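Local coordinates for protein probable arabinosyltransferase B (PDB 7BVF) that polymerises arabinose into the arabinan of mycobacterial cell-wall arabinogalactan as a membrane-bound arabinosyltransferase, at residues Thr789-Ala801 against Gly825-Leu837. Numbering follows the deposited sequence.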
loop_
_atom_site.group_PDB
_atom_site.type_symbol
_atom_site.label_atom_id
_atom_site.label_comp_id
_atom_site.label_asym_id
_atom_site.label_seq_id
_atom_site.Cartn_x
_atom_site.Cartn_y
_atom_site.Cartn_z
ATOM N N THR A 789 3.206 41.332 -14.987
ATOM C CA THR A 789 2.554 41.518 -16.275
ATOM C C THR A 789 1.107 41.064 -16.146
ATOM O O THR A 789 0.814 40.183 -15.330
ATOM C CB THR A 789 3.278 40.731 -17.381
ATOM O OG1 THR A 789 2.588 40.877 -18.626
ATOM C CG2 THR A 789 3.370 39.257 -17.026
ATOM N N PRO A 790 0.180 41.654 -16.911
ATOM C CA PRO A 790 -1.232 41.253 -16.768
ATOM C C PRO A 790 -1.507 39.804 -17.134
ATOM O O PRO A 790 -2.302 39.144 -16.458
ATOM C CB PRO A 790 -1.961 42.221 -17.705
ATOM C CG PRO A 790 -1.066 43.380 -17.828
ATOM C CD PRO A 790 0.322 42.836 -17.774
ATOM N N ASN A 791 -0.887 39.292 -18.191
ATOM C CA ASN A 791 -1.088 37.903 -18.606
ATOM C C ASN A 791 -0.047 36.976 -17.987
ATOM O O ASN A 791 0.625 36.219 -18.682
ATOM C CB ASN A 791 -1.059 37.806 -20.127
ATOM C CG ASN A 791 -2.214 38.525 -20.781
ATOM O OD1 ASN A 791 -2.151 39.727 -21.026
ATOM N ND2 ASN A 791 -3.270 37.789 -21.084
ATOM N N GLY A 792 0.091 37.019 -16.669
ATOM C CA GLY A 792 1.128 36.250 -16.014
ATOM C C GLY A 792 0.629 35.024 -15.284
ATOM O O GLY A 792 1.081 34.737 -14.173
ATOM N N VAL A 793 -0.308 34.298 -15.881
ATOM C CA VAL A 793 -0.868 33.097 -15.264
ATOM C C VAL A 793 -0.813 31.969 -16.289
ATOM O O VAL A 793 -0.958 32.225 -17.491
ATOM C CB VAL A 793 -2.305 33.342 -14.771
ATOM C CG1 VAL A 793 -2.777 32.211 -13.887
ATOM C CG2 VAL A 793 -2.399 34.651 -14.017
ATOM N N PRO A 794 -0.597 30.718 -15.875
ATOM C CA PRO A 794 -0.641 29.607 -16.833
ATOM C C PRO A 794 -2.032 29.364 -17.398
ATOM O O PRO A 794 -2.965 30.124 -17.123
ATOM C CB PRO A 794 -0.157 28.415 -16.003
ATOM C CG PRO A 794 0.683 29.014 -14.961
ATOM C CD PRO A 794 0.043 30.317 -14.615
ATOM N N GLU A 795 -2.183 28.312 -18.201
ATOM C CA GLU A 795 -3.394 28.156 -18.998
ATOM C C GLU A 795 -4.558 27.606 -18.181
ATOM O O GLU A 795 -5.594 28.264 -18.039
ATOM C CB GLU A 795 -3.111 27.252 -20.199
ATOM C CG GLU A 795 -2.255 27.906 -21.262
ATOM C CD GLU A 795 -2.941 29.084 -21.918
ATOM O OE1 GLU A 795 -4.182 29.057 -22.032
ATOM O OE2 GLU A 795 -2.242 30.036 -22.320
ATOM N N HIS A 796 -4.417 26.396 -17.651
ATOM C CA HIS A 796 -5.524 25.732 -16.965
ATOM C C HIS A 796 -5.397 25.917 -15.454
ATOM O O HIS A 796 -5.204 24.973 -14.690
ATOM C CB HIS A 796 -5.572 24.258 -17.347
ATOM C CG HIS A 796 -6.039 24.013 -18.747
ATOM N ND1 HIS A 796 -7.318 24.310 -19.168
ATOM C CD2 HIS A 796 -5.401 23.495 -19.822
ATOM C CE1 HIS A 796 -7.445 23.989 -20.442
ATOM N NE2 HIS A 796 -6.296 23.493 -20.863
ATOM N N THR A 797 -5.513 27.172 -15.033
ATOM C CA THR A 797 -5.533 27.529 -13.620
ATOM C C THR A 797 -6.985 27.719 -13.205
ATOM O O THR A 797 -7.692 28.554 -13.777
ATOM C CB THR A 797 -4.719 28.796 -13.359
ATOM O OG1 THR A 797 -3.511 28.751 -14.120
ATOM C CG2 THR A 797 -4.355 28.901 -11.898
ATOM N N VAL A 798 -7.432 26.935 -12.224
ATOM C CA VAL A 798 -8.828 26.905 -11.820
ATOM C C VAL A 798 -8.919 27.144 -10.319
ATOM O O VAL A 798 -7.921 27.131 -9.602
ATOM C CB VAL A 798 -9.517 25.580 -12.202
ATOM C CG1 VAL A 798 -9.395 25.331 -13.687
ATOM C CG2 VAL A 798 -8.921 24.432 -11.430
ATOM N N ALA A 799 -10.145 27.356 -9.849
ATOM C CA ALA A 799 -10.399 27.703 -8.457
ATOM C C ALA A 799 -10.435 26.439 -7.608
ATOM O O ALA A 799 -11.318 25.594 -7.777
ATOM C CB ALA A 799 -11.708 28.476 -8.333
ATOM N N GLU A 800 -9.467 26.310 -6.699
ATOM C CA GLU A 800 -9.461 25.264 -5.677
ATOM C C GLU A 800 -9.384 23.864 -6.280
ATOM O O GLU A 800 -9.982 22.919 -5.765
ATOM C CB GLU A 800 -10.680 25.385 -4.766
ATOM C CG GLU A 800 -10.823 26.733 -4.101
ATOM C CD GLU A 800 -12.138 26.877 -3.368
ATOM O OE1 GLU A 800 -12.612 28.021 -3.220
ATOM O OE2 GLU A 800 -12.700 25.847 -2.942
ATOM N N ALA A 801 -8.629 23.721 -7.364
ATOM C CA ALA A 801 -8.470 22.423 -8.006
ATOM C C ALA A 801 -7.280 22.483 -8.950
ATOM O O ALA A 801 -6.741 23.553 -9.236
ATOM C CB ALA A 801 -9.735 22.009 -8.757
ATOM N N GLY A 825 -9.467 43.072 -20.379
ATOM C CA GLY A 825 -10.066 43.506 -19.136
ATOM C C GLY A 825 -9.743 44.952 -18.833
ATOM O O GLY A 825 -9.557 45.753 -19.752
ATOM N N ILE A 826 -9.671 45.304 -17.549
ATOM C CA ILE A 826 -9.272 46.659 -17.186
ATOM C C ILE A 826 -7.774 46.839 -17.380
ATOM O O ILE A 826 -7.321 47.841 -17.945
ATOM C CB ILE A 826 -9.698 46.973 -15.742
ATOM C CG1 ILE A 826 -11.199 47.217 -15.680
ATOM C CG2 ILE A 826 -8.975 48.196 -15.233
ATOM C CD1 ILE A 826 -11.647 48.386 -16.516
ATOM N N ASN A 827 -6.980 45.872 -16.921
ATOM C CA ASN A 827 -5.542 45.921 -17.153
ATOM C C ASN A 827 -5.213 45.691 -18.621
ATOM O O ASN A 827 -4.347 46.368 -19.184
ATOM C CB ASN A 827 -4.840 44.879 -16.289
ATOM C CG ASN A 827 -4.308 45.455 -15.008
ATOM O OD1 ASN A 827 -4.605 46.595 -14.662
ATOM N ND2 ASN A 827 -3.514 44.672 -14.293
ATOM N N GLY A 828 -5.895 44.745 -19.253
ATOM C CA GLY A 828 -5.556 44.321 -20.593
ATOM C C GLY A 828 -5.271 42.837 -20.613
ATOM O O GLY A 828 -4.571 42.336 -21.496
ATOM N N SER A 829 -5.812 42.127 -19.632
ATOM C CA SER A 829 -5.581 40.701 -19.482
ATOM C C SER A 829 -6.678 39.899 -20.166
ATOM O O SER A 829 -7.797 40.371 -20.372
ATOM C CB SER A 829 -5.511 40.321 -18.004
ATOM O OG SER A 829 -6.548 40.947 -17.275
ATOM N N THR A 830 -6.335 38.667 -20.524
ATOM C CA THR A 830 -7.253 37.705 -21.120
ATOM C C THR A 830 -7.237 36.411 -20.323
ATOM O O THR A 830 -7.138 35.310 -20.865
ATOM C CB THR A 830 -6.903 37.444 -22.578
ATOM O OG1 THR A 830 -5.546 36.994 -22.667
ATOM C CG2 THR A 830 -7.065 38.710 -23.400
ATOM N N VAL A 831 -7.321 36.541 -19.008
ATOM C CA VAL A 831 -7.308 35.415 -18.080
ATOM C C VAL A 831 -8.705 35.276 -17.488
ATOM O O VAL A 831 -9.276 36.280 -17.048
ATOM C CB VAL A 831 -6.262 35.606 -16.964
ATOM C CG1 VAL A 831 -6.365 34.497 -15.939
ATOM C CG2 VAL A 831 -4.865 35.657 -17.550
ATOM N N PRO A 832 -9.291 34.080 -17.474
ATOM C CA PRO A 832 -10.601 33.890 -16.832
ATOM C C PRO A 832 -10.469 33.898 -15.316
ATOM O O PRO A 832 -9.749 33.079 -14.741
ATOM C CB PRO A 832 -11.052 32.518 -17.350
ATOM C CG PRO A 832 -10.162 32.217 -18.511
ATOM C CD PRO A 832 -8.870 32.886 -18.220
ATOM N N LEU A 833 -11.178 34.819 -14.666
ATOM C CA LEU A 833 -11.103 34.972 -13.222
ATOM C C LEU A 833 -12.093 34.041 -12.520
ATOM O O LEU A 833 -13.139 33.705 -13.078
ATOM C CB LEU A 833 -11.394 36.415 -12.830
ATOM C CG LEU A 833 -10.398 37.469 -13.300
ATOM C CD1 LEU A 833 -10.791 38.828 -12.773
ATOM C CD2 LEU A 833 -9.002 37.107 -12.851
ATOM N N PRO A 834 -11.784 33.620 -11.286
ATOM C CA PRO A 834 -12.663 32.677 -10.584
ATOM C C PRO A 834 -13.722 33.337 -9.713
ATOM O O PRO A 834 -13.775 34.563 -9.597
ATOM C CB PRO A 834 -11.676 31.880 -9.733
ATOM C CG PRO A 834 -10.647 32.886 -9.377
ATOM C CD PRO A 834 -10.542 33.854 -10.535
ATOM N N TYR A 835 -14.583 32.509 -9.120
ATOM C CA TYR A 835 -15.571 32.904 -8.118
ATOM C C TYR A 835 -16.653 33.818 -8.677
ATOM O O TYR A 835 -17.586 34.184 -7.959
ATOM C CB TYR A 835 -14.888 33.568 -6.920
ATOM C CG TYR A 835 -14.048 32.604 -6.130
ATOM C CD1 TYR A 835 -14.572 31.399 -5.704
ATOM C CD2 TYR A 835 -12.727 32.881 -5.836
ATOM C CE1 TYR A 835 -13.811 30.507 -4.997
ATOM C CE2 TYR A 835 -11.957 31.990 -5.130
ATOM C CZ TYR A 835 -12.506 30.806 -4.714
ATOM O OH TYR A 835 -11.748 29.909 -4.008
ATOM N N GLY A 836 -16.571 34.159 -9.952
ATOM C CA GLY A 836 -17.498 35.092 -10.542
ATOM C C GLY A 836 -17.021 36.523 -10.581
ATOM O O GLY A 836 -17.848 37.425 -10.752
ATOM N N LEU A 837 -15.724 36.758 -10.414
ATOM C CA LEU A 837 -15.184 38.100 -10.534
ATOM C C LEU A 837 -15.271 38.563 -11.981
ATOM O O LEU A 837 -14.958 37.813 -12.908
ATOM C CB LEU A 837 -13.737 38.130 -10.053
ATOM C CG LEU A 837 -13.502 37.844 -8.572
ATOM C CD1 LEU A 837 -12.078 37.401 -8.333
ATOM C CD2 LEU A 837 -13.807 39.076 -7.763
#
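With CG set anti to the carbonyl carbon (chi1 -68°), Tyr835 swings its ring alongside Ala799, whose CB lies obliquely to it, 4.4 Å from CZ. The same methyl touches Pro834 CB at 3.7 Å, and these apolar touches form one end of the contact. Glu800 also lies next to Tyr835, but the modelled approach is too short to be trusted. At the other end Pro790 packs its CB against Ser829 CB at 4.0 Å and Asn827 CB at 4.2 Å. Asn791 also has CG anti to the carbonyl carbon (chi1 -66°), which carries the end of its side chain toward Thr830. Between the two ends, Val793 and Val831 meet, Val793 CB standing 4.4 Å from Val831 CG1. Together the pieces bury 483 Å², with side chains rather than paired strands providing the fit. A type I' turn from Pro834 to Leu837, closed by a hydrogen bond from Leu837 N to Pro834 O (3.0 Å), holds Tyr835 at its second position. Within the C-terminal domain, residues 825-837 have no regular secondary structure, and 789-801 is mostly loop with a weakly bonded strand about 797-798, antiparallel to strand 801-802; Ala799 and Tyr835 both lean on Val1048 of strand 1046-1053.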